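Local coordinates for glucanase (Clostridium thermocellum, PDB 5GXX), which probably hydrolyses beta-1,4-glucosidic bonds of cellulose as a family 9 endoglucanase of the cellulosome, at residues A[305-316]-A[328-339]. The protein carries 1 engineered substitution. Numbering follows the deposited sequence.
Sequences ATTEAFLAFVYA and YYNFAKSQIDYA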
ATOM      1  N   ALA A 305      37.793  16.337 -26.595  1.00 10.00           N
ATOM      2  CA  ALA A 305      38.313  17.338 -27.534  1.00  8.50           C
ATOM      3  C   ALA A 305      39.019  18.464 -26.781  1.00 10.27           C
ATOM      4  O   ALA A 305      40.109  18.888 -27.197  1.00 10.30           O
ATOM      5  CB  ALA A 305      37.208  17.862 -28.433  1.00 10.04           C
ATOM      6  N   THR A 306      38.463  18.875 -25.644  1.00 10.30           N
ATOM      7  CA  THR A 306      39.109  19.913 -24.846  1.00 10.23           C
ATOM      8  C   THR A 306      40.384  19.445 -24.141  1.00 11.59           C
ATOM      9  O   THR A 306      41.275  20.257 -23.896  1.00 12.48           O
ATOM     10  CB  THR A 306      38.150  20.569 -23.836  1.00 11.12           C
ATOM     11  OG1 THR A 306      37.669  19.595 -22.900  1.00 10.59           O
ATOM     12  CG2 THR A 306      36.981  21.182 -24.543  1.00 11.37           C
ATOM     13  N   THR A 307      40.469  18.155 -23.825  1.00  9.81           N
ATOM     14  CA  THR A 307      41.696  17.585 -23.246  1.00 11.83           C
ATOM     15  C   THR A 307      42.788  17.566 -24.310  1.00 10.94           C
ATOM     16  O   THR A 307      43.939  17.967 -24.058  1.00 10.90           O
ATOM     17  CB  THR A 307      41.452  16.164 -22.674  1.00 10.60           C
ATOM     18  OG1 THR A 307      40.458  16.247 -21.640  1.00 12.65           O
ATOM     19  CG2 THR A 307      42.763  15.587 -22.101  1.00 11.98           C
ATOM     20  N   GLU A 308      42.414  17.155 -25.522  1.00 10.38           N
ATOM     21  CA  GLU A 308      43.371  17.155 -26.641  1.00 10.65           C
ATOM     22  C   GLU A 308      43.797  18.579 -26.959  1.00 10.31           C
ATOM     23  O   GLU A 308      44.956  18.785 -27.335  1.00 12.00           O
ATOM     24  CB  GLU A 308      42.794  16.447 -27.867  1.00 10.49           C
ATOM     25  CG  GLU A 308      42.664  14.945 -27.636  1.00 12.01           C
ATOM     26  CD  GLU A 308      44.024  14.287 -27.465  1.00 12.48           C
ATOM     27  OE1 GLU A 308      44.986  14.696 -28.162  1.00 13.02           O
ATOM     28  OE2 GLU A 308      44.187  13.355 -26.639  1.00 14.12           O
ATOM     29  N   ALA A 309      42.896  19.554 -26.796  1.00 11.54           N
ATOM     30  CA  ALA A 309      43.289  20.959 -26.957  1.00 10.66           C
ATOM     31  C   ALA A 309      44.435  21.310 -26.003  1.00 11.32           C
ATOM     32  O   ALA A 309      45.424  21.912 -26.425  1.00 11.90           O
ATOM     33  CB  ALA A 309      42.097  21.924 -26.798  1.00 11.84           C
ATOM     34  N   PHE A 310      44.342  20.886 -24.744  1.00 10.96           N
ATOM     35  CA  PHE A 310      45.442  21.123 -23.804  1.00 10.85           C
ATOM     36  C   PHE A 310      46.736  20.479 -24.255  1.00 11.94           C
ATOM     37  O   PHE A 310      47.768  21.148 -24.269  1.00 11.73           O
ATOM     38  CB  PHE A 310      45.039  20.662 -22.403  1.00 10.91           C
ATOM     39  CG  PHE A 310      46.081  20.924 -21.342  1.00 12.00           C
ATOM     40  CD1 PHE A 310      46.635  22.193 -21.194  1.00 12.17           C
ATOM     41  CD2 PHE A 310      46.490  19.909 -20.490  1.00 18.72           C
ATOM     42  CE1 PHE A 310      47.576  22.453 -20.214  1.00 12.77           C
ATOM     43  CE2 PHE A 310      47.447  20.156 -19.503  1.00 19.22           C
ATOM     44  CZ  PHE A 310      47.989  21.432 -19.360  1.00 14.32           C
ATOM     45  N   LEU A 311      46.696  19.208 -24.640  1.00 13.13           N
ATOM     46  CA  LEU A 311      47.914  18.551 -25.112  1.00 12.26           C
ATOM     47  C   LEU A 311      48.519  19.243 -26.327  1.00 13.11           C
ATOM     48  O   LEU A 311      49.745  19.380 -26.422  1.00 13.56           O
ATOM     49  CB  LEU A 311      47.631  17.101 -25.483  1.00 12.87           C
ATOM     50  CG  LEU A 311      47.857  16.058 -24.386  1.00 13.53           C
ATOM     51  CD1 LEU A 311      46.946  16.276 -23.184  1.00 14.81           C
ATOM     52  CD2 LEU A 311      47.690  14.644 -24.927  1.00 14.59           C
ATOM     53  N   ALA A 312      47.649  19.679 -27.244  1.00 11.31           N
ATOM     54  CA  ALA A 312      48.084  20.371 -28.456  1.00 12.18           C
ATOM     55  C   ALA A 312      48.740  21.713 -28.142  1.00 12.08           C
ATOM     56  O   ALA A 312      49.779  22.029 -28.733  1.00 13.39           O
ATOM     57  CB  ALA A 312      46.917  20.525 -29.437  1.00  9.20           C
ATOM     58  N   PHE A 313      48.182  22.468 -27.197  1.00 13.50           N
ATOM     59  CA  PHE A 313      48.803  23.725 -26.776  1.00 13.54           C
ATOM     60  C   PHE A 313      50.185  23.448 -26.173  1.00 14.77           C
ATOM     61  O   PHE A 313      51.157  24.140 -26.490  1.00 15.44           O
ATOM     62  CB  PHE A 313      47.954  24.463 -25.727  1.00 13.59           C
ATOM     63  CG  PHE A 313      46.761  25.232 -26.260  1.00 14.42           C
ATOM     64  CD1 PHE A 313      46.837  26.090 -27.357  1.00 11.93           C
ATOM     65  CD2 PHE A 313      45.553  25.154 -25.580  1.00 13.40           C
ATOM     66  CE1 PHE A 313      45.724  26.801 -27.798  1.00 13.79           C
ATOM     67  CE2 PHE A 313      44.434  25.893 -25.973  1.00 11.79           C
ATOM     68  CZ  PHE A 313      44.515  26.724 -27.089  1.00 12.07           C
ATOM     69  N   VAL A 314      50.271  22.472 -25.269  1.00 13.86           N
ATOM     70  CA  VAL A 314      51.536  22.175 -24.595  1.00 13.61           C
ATOM     71  C   VAL A 314      52.588  21.749 -25.620  1.00 15.05           C
ATOM     72  O   VAL A 314      53.732  22.206 -25.583  1.00 15.62           O
ATOM     73  CB  VAL A 314      51.368  21.118 -23.478  1.00 13.30           C
ATOM     74  CG1 VAL A 314      52.742  20.674 -22.947  1.00 15.57           C
ATOM     75  CG2 VAL A 314      50.531  21.642 -22.319  1.00 13.43           C
ATOM     76  N   TYR A 315      52.194  20.909 -26.572  1.00 14.31           N
ATOM     77  CA  TYR A 315      53.127  20.440 -27.576  1.00 16.07           C
ATOM     78  C   TYR A 315      53.550  21.583 -28.502  1.00 16.18           C
ATOM     79  O   TYR A 315      54.742  21.780 -28.751  1.00 16.18           O
ATOM     80  CB  TYR A 315      52.571  19.252 -28.366  1.00 14.99           C
ATOM     81  CG  TYR A 315      53.646  18.695 -29.275  1.00 12.95           C
ATOM     82  CD1 TYR A 315      54.786  18.070 -28.736  1.00 13.87           C
ATOM     83  CD2 TYR A 315      53.546  18.818 -30.667  1.00 12.50           C
ATOM     84  CE1 TYR A 315      55.801  17.607 -29.548  1.00 14.78           C
ATOM     85  CE2 TYR A 315      54.562  18.331 -31.496  1.00 15.25           C
ATOM     86  CZ  TYR A 315      55.673  17.724 -30.926  1.00 15.60           C
ATOM     87  OH  TYR A 315      56.690  17.234 -31.715  1.00 17.23           O
ATOM     88  N   ALA A 316      52.588  22.353 -28.990  1.00 16.34           N
ATOM     89  CA  ALA A 316      52.909  23.489 -29.854  1.00 17.57           C
ATOM     90  C   ALA A 316      53.856  24.467 -29.165  1.00 18.33           C
ATOM     91  O   ALA A 316      54.787  24.976 -29.777  1.00 16.83           O
ATOM     92  CB  ALA A 316      51.640  24.204 -30.289  1.00 17.28           C
ATOM     93  N   TYR A 328      48.714  23.036 -34.726  1.00 13.17           N
ATOM     94  CA  TYR A 328      48.239  22.504 -33.448  1.00 12.78           C
ATOM     95  C   TYR A 328      47.532  23.526 -32.576  1.00 14.64           C
ATOM     96  O   TYR A 328      46.549  23.182 -31.916  1.00 14.32           O
ATOM     97  CB  TYR A 328      49.371  21.810 -32.684  1.00 12.15           C
ATOM     98  CG  TYR A 328      49.967  20.648 -33.436  1.00 10.89           C
ATOM     99  CD1 TYR A 328      49.188  19.774 -34.180  1.00 10.88           C
ATOM    100  CD2 TYR A 328      51.338  20.411 -33.384  1.00  9.91           C
ATOM    101  CE1 TYR A 328      49.737  18.714 -34.870  1.00 10.77           C
ATOM    102  CE2 TYR A 328      51.896  19.359 -34.065  1.00 13.38           C
ATOM    103  CZ  TYR A 328      51.109  18.517 -34.814  1.00 12.77           C
ATOM    104  OH  TYR A 328      51.708  17.473 -35.486  1.00 15.08           O
ATOM    105  N   TYR A 329      48.025  24.767 -32.572  1.00 14.02           N
ATOM    106  CA  TYR A 329      47.354  25.864 -31.873  1.00 13.36           C
ATOM    107  C   TYR A 329      45.941  26.081 -32.425  1.00 13.40           C
ATOM    108  O   TYR A 329      44.998  26.230 -31.652  1.00 14.92           O
ATOM    109  CB  TYR A 329      48.153  27.170 -32.007  1.00 13.91           C
ATOM    110  CG  TYR A 329      47.516  28.358 -31.315  1.00 14.92           C
ATOM    111  CD1 TYR A 329      46.550  29.147 -31.956  1.00 15.63           C
ATOM    112  CD2 TYR A 329      47.860  28.694 -30.005  1.00 17.76           C
ATOM    113  CE1 TYR A 329      45.950  30.232 -31.331  1.00 16.52           C
ATOM    114  CE2 TYR A 329      47.265  29.785 -29.376  1.00 16.61           C
ATOM    115  CZ  TYR A 329      46.315  30.549 -30.045  1.00 18.25           C
ATOM    116  OH  TYR A 329      45.730  31.621 -29.419  1.00 20.83           O
ATOM    117  N   ASN A 330      45.789  26.112 -33.748  1.00 12.51           N
ATOM    118  CA  ASN A 330      44.474  26.415 -34.326  1.00 11.86           C
ATOM    119  C   ASN A 330      43.476  25.307 -33.985  1.00 11.89           C
ATOM    120  O   ASN A 330      42.308  25.576 -33.660  1.00 12.30           O
ATOM    121  CB  ASN A 330      44.596  26.539 -35.848  1.00 13.25           C
ATOM    122  CG  ASN A 330      45.194  27.865 -36.299  1.00 15.60           C
ATOM    123  OD1 ASN A 330      45.339  28.802 -35.509  1.00 16.39           O
ATOM    124  ND2 ASN A 330      45.516  27.947 -37.593  1.00 16.59           N
ATOM    125  N   PHE A 331      43.970  24.068 -34.064  1.00 10.42           N
ATOM    126  CA  PHE A 331      43.144  22.937 -33.615  1.00 11.51           C
ATOM    127  C   PHE A 331      42.672  23.122 -32.172  1.00 11.16           C
ATOM    128  O   PHE A 331      41.473  23.008 -31.878  1.00 11.88           O
ATOM    129  CB  PHE A 331      43.892  21.600 -33.751  1.00 11.20           C
ATOM    130  CG  PHE A 331      43.309  20.512 -32.890  1.00  9.18           C
ATOM    131  CD1 PHE A 331      42.118  19.892 -33.250  1.00  9.56           C
ATOM    132  CD2 PHE A 331      43.938  20.142 -31.698  1.00  9.97           C
ATOM    133  CE1 PHE A 331      41.552  18.934 -32.425  1.00 11.09           C
ATOM    134  CE2 PHE A 331      43.362  19.193 -30.865  1.00 10.94           C
ATOM    135  CZ  PHE A 331      42.186  18.561 -31.246  1.00 11.64           C
ATOM    136  N   ALA A 332      43.614  23.382 -31.271  1.00 11.42           N
ATOM    137  CA  ALA A 332      43.284  23.482 -29.852  1.00 10.55           C
ATOM    138  C   ALA A 332      42.269  24.606 -29.604  1.00  9.95           C
ATOM    139  O   ALA A 332      41.245  24.389 -28.956  1.00  9.42           O
ATOM    140  CB  ALA A 332      44.581  23.706 -29.064  1.00 11.71           C
ATOM    141  N   LYS A 333      42.544  25.796 -30.138  1.00 10.61           N
ATOM    142  CA  LYS A 333      41.661  26.932 -29.870  1.00 10.61           C
ATOM    143  C   LYS A 333      40.288  26.668 -30.483  1.00 10.27           C
ATOM    144  O   LYS A 333      39.274  27.052 -29.893  1.00 11.70           O
ATOM    145  CB  LYS A 333      42.267  28.261 -30.365  1.00 11.48           C
ATOM    146  CG  LYS A 333      41.401  29.483 -30.044  1.00 13.63           C
ATOM    147  CD  LYS A 333      42.120  30.784 -30.398  1.00 14.03           C
ATOM    148  CE  LYS A 333      41.405  31.974 -29.772  1.00 12.79           C
ATOM    149  NZ  LYS A 333      40.149  32.296 -30.526  1.00 15.05           N
ATOM    150  N   SER A 334      40.257  25.984 -31.625  1.00 11.09           N
ATOM    151  CA  SER A 334      38.978  25.707 -32.264  1.00 12.14           C
ATOM    152  C   SER A 334      38.095  24.818 -31.393  1.00 11.43           C
ATOM    153  O   SER A 334      36.873  24.953 -31.384  1.00 12.35           O
ATOM    154  CB  SER A 334      39.155  25.097 -33.660  1.00 12.87           C
ATOM    155  OG  SER A 334      39.497  23.731 -33.598  1.00 15.73           O
ATOM    156  N   GLN A 335      38.728  23.896 -30.665  1.00 11.31           N
ATOM    157  CA  GLN A 335      37.926  23.003 -29.824  1.00 10.24           C
ATOM    158  C   GLN A 335      37.418  23.688 -28.561  1.00 10.23           C
ATOM    159  O   GLN A 335      36.268  23.502 -28.163  1.00 10.89           O
ATOM    160  CB  GLN A 335      38.706  21.740 -29.443  1.00  9.13           C
ATOM    161  CG  GLN A 335      39.174  20.955 -30.668  1.00  8.65           C
ATOM    162  CD  GLN A 335      38.042  20.596 -31.606  1.00 11.03           C
ATOM    163  OE1 GLN A 335      37.201  19.755 -31.286  1.00 11.35           O
ATOM    164  NE2 GLN A 335      38.029  21.215 -32.776  1.00 11.06           N
ATOM    165  N   ILE A 336      38.269  24.491 -27.934  1.00 11.10           N
ATOM    166  CA  ILE A 336      37.805  25.256 -26.790  1.00 10.46           C
ATOM    167  C   ILE A 336      36.690  26.223 -27.202  1.00 10.41           C
ATOM    168  O   ILE A 336      35.666  26.327 -26.530  1.00 11.31           O
ATOM    169  CB  ILE A 336      38.975  26.007 -26.095  1.00 11.82           C
ATOM    170  CG1 ILE A 336      40.071  25.033 -25.617  1.00 12.00           C
ATOM    171  CG2 ILE A 336      38.427  26.908 -24.972  1.00 11.59           C
ATOM    172  CD1 ILE A 336      39.570  23.876 -24.751  1.00 15.10           C
ATOM    173  N   ASP A 337      36.899  26.908 -28.331  1.00 10.86           N
ATOM    174  CA  ASP A 337      35.897  27.899 -28.753  1.00 11.72           C
ATOM    175  C   ASP A 337      34.570  27.236 -29.089  1.00 11.03           C
ATOM    176  O   ASP A 337      33.511  27.790 -28.798  1.00 11.44           O
ATOM    177  CB  ASP A 337      36.377  28.780 -29.920  1.00 11.46           C
ATOM    178  CG  ASP A 337      37.489  29.747 -29.510  1.00 13.03           C
ATOM    179  OD1 ASP A 337      37.766  29.889 -28.300  1.00 14.18           O
ATOM    180  OD2 ASP A 337      38.101  30.337 -30.437  1.00 15.67           O
ATOM    181  N   TYR A 338      34.616  26.027 -29.654  1.00 10.78           N
ATOM    182  CA  TYR A 338      33.379  25.284 -29.888  1.00 10.32           C
ATOM    183  C   TYR A 338      32.625  25.083 -28.580  1.00 10.60           C
ATOM    184  O   TYR A 338      31.435  25.358 -28.485  1.00 11.42           O
ATOM    185  CB  TYR A 338      33.648  23.933 -30.566  1.00 11.14           C
ATOM    186  CG  TYR A 338      32.393  23.188 -30.966  1.00  8.49           C
ATOM    187  CD1 TYR A 338      31.546  22.654 -30.005  1.00 10.58           C
ATOM    188  CD2 TYR A 338      32.020  23.061 -32.300  1.00 10.84           C
ATOM    189  CE1 TYR A 338      30.382  21.977 -30.350  1.00 11.91           C
ATOM    190  CE2 TYR A 338      30.863  22.381 -32.655  1.00  9.52           C
ATOM    191  CZ  TYR A 338      30.067  21.810 -31.676  1.00  9.61           C
ATOM    192  OH  TYR A 338      28.880  21.169 -31.967  1.00 10.37           O
ATOM    193  N   ALA A 339      33.335  24.643 -27.544  1.00 10.88           N
ATOM    194  CA  ALA A 339      32.712  24.437 -26.228  1.00 10.32           C
ATOM    195  C   ALA A 339      32.099  25.700 -25.619  1.00 11.54           C
ATOM    196  O   ALA A 339      31.120  25.630 -24.866  1.00 11.55           O
ATOM    197  CB  ALA A 339      33.746  23.840 -25.280  1.00 10.19           C
TER
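Ala-305 opens the contact by setting its CB 3.4 Å from Gln-335 OE1, an oxygen whose hydrogen bond comes from Ala-294 N. The two segments form an antiparallel helical hairpin, in which the axes of these segments approach to 8.1 Å with N-to-C directions at 150°, within the (alpha/alpha)6 barrel characteristic of family 9 glycoside hydrolases. Thr-306 offers carbon to its partner: CB lies 3.7 Å from Ile-336 CD1, while OG1, between the backbone N and carbonyl carbon (chi1 62°), bonds back to Leu-302 O. One turn on, Ala-309 marks the tightest approach, its CA only 3.8 Å from that of Ala-332, a spacing that small side chains on both helices permit. Ala-312 CB meets the edge of the Phe-331 ring near its plane, at CD2. The Phe-313 ring covers Ala-332, whose CB sits over the ring centre, 8° off the normal, as a CH-pi contact; the same ring turns an edge to the face of Tyr-329 in an offset edge-to-face pair. Arg-424 of helix 412-429 touches both aromatic residues. The Tyr-315 and Tyr-328 rings pair obliquely: Tyr-328 CE2 lies at the Tyr-315 ring edge, near that ring's plane, 3.8 Å from Tyr-315 CD2.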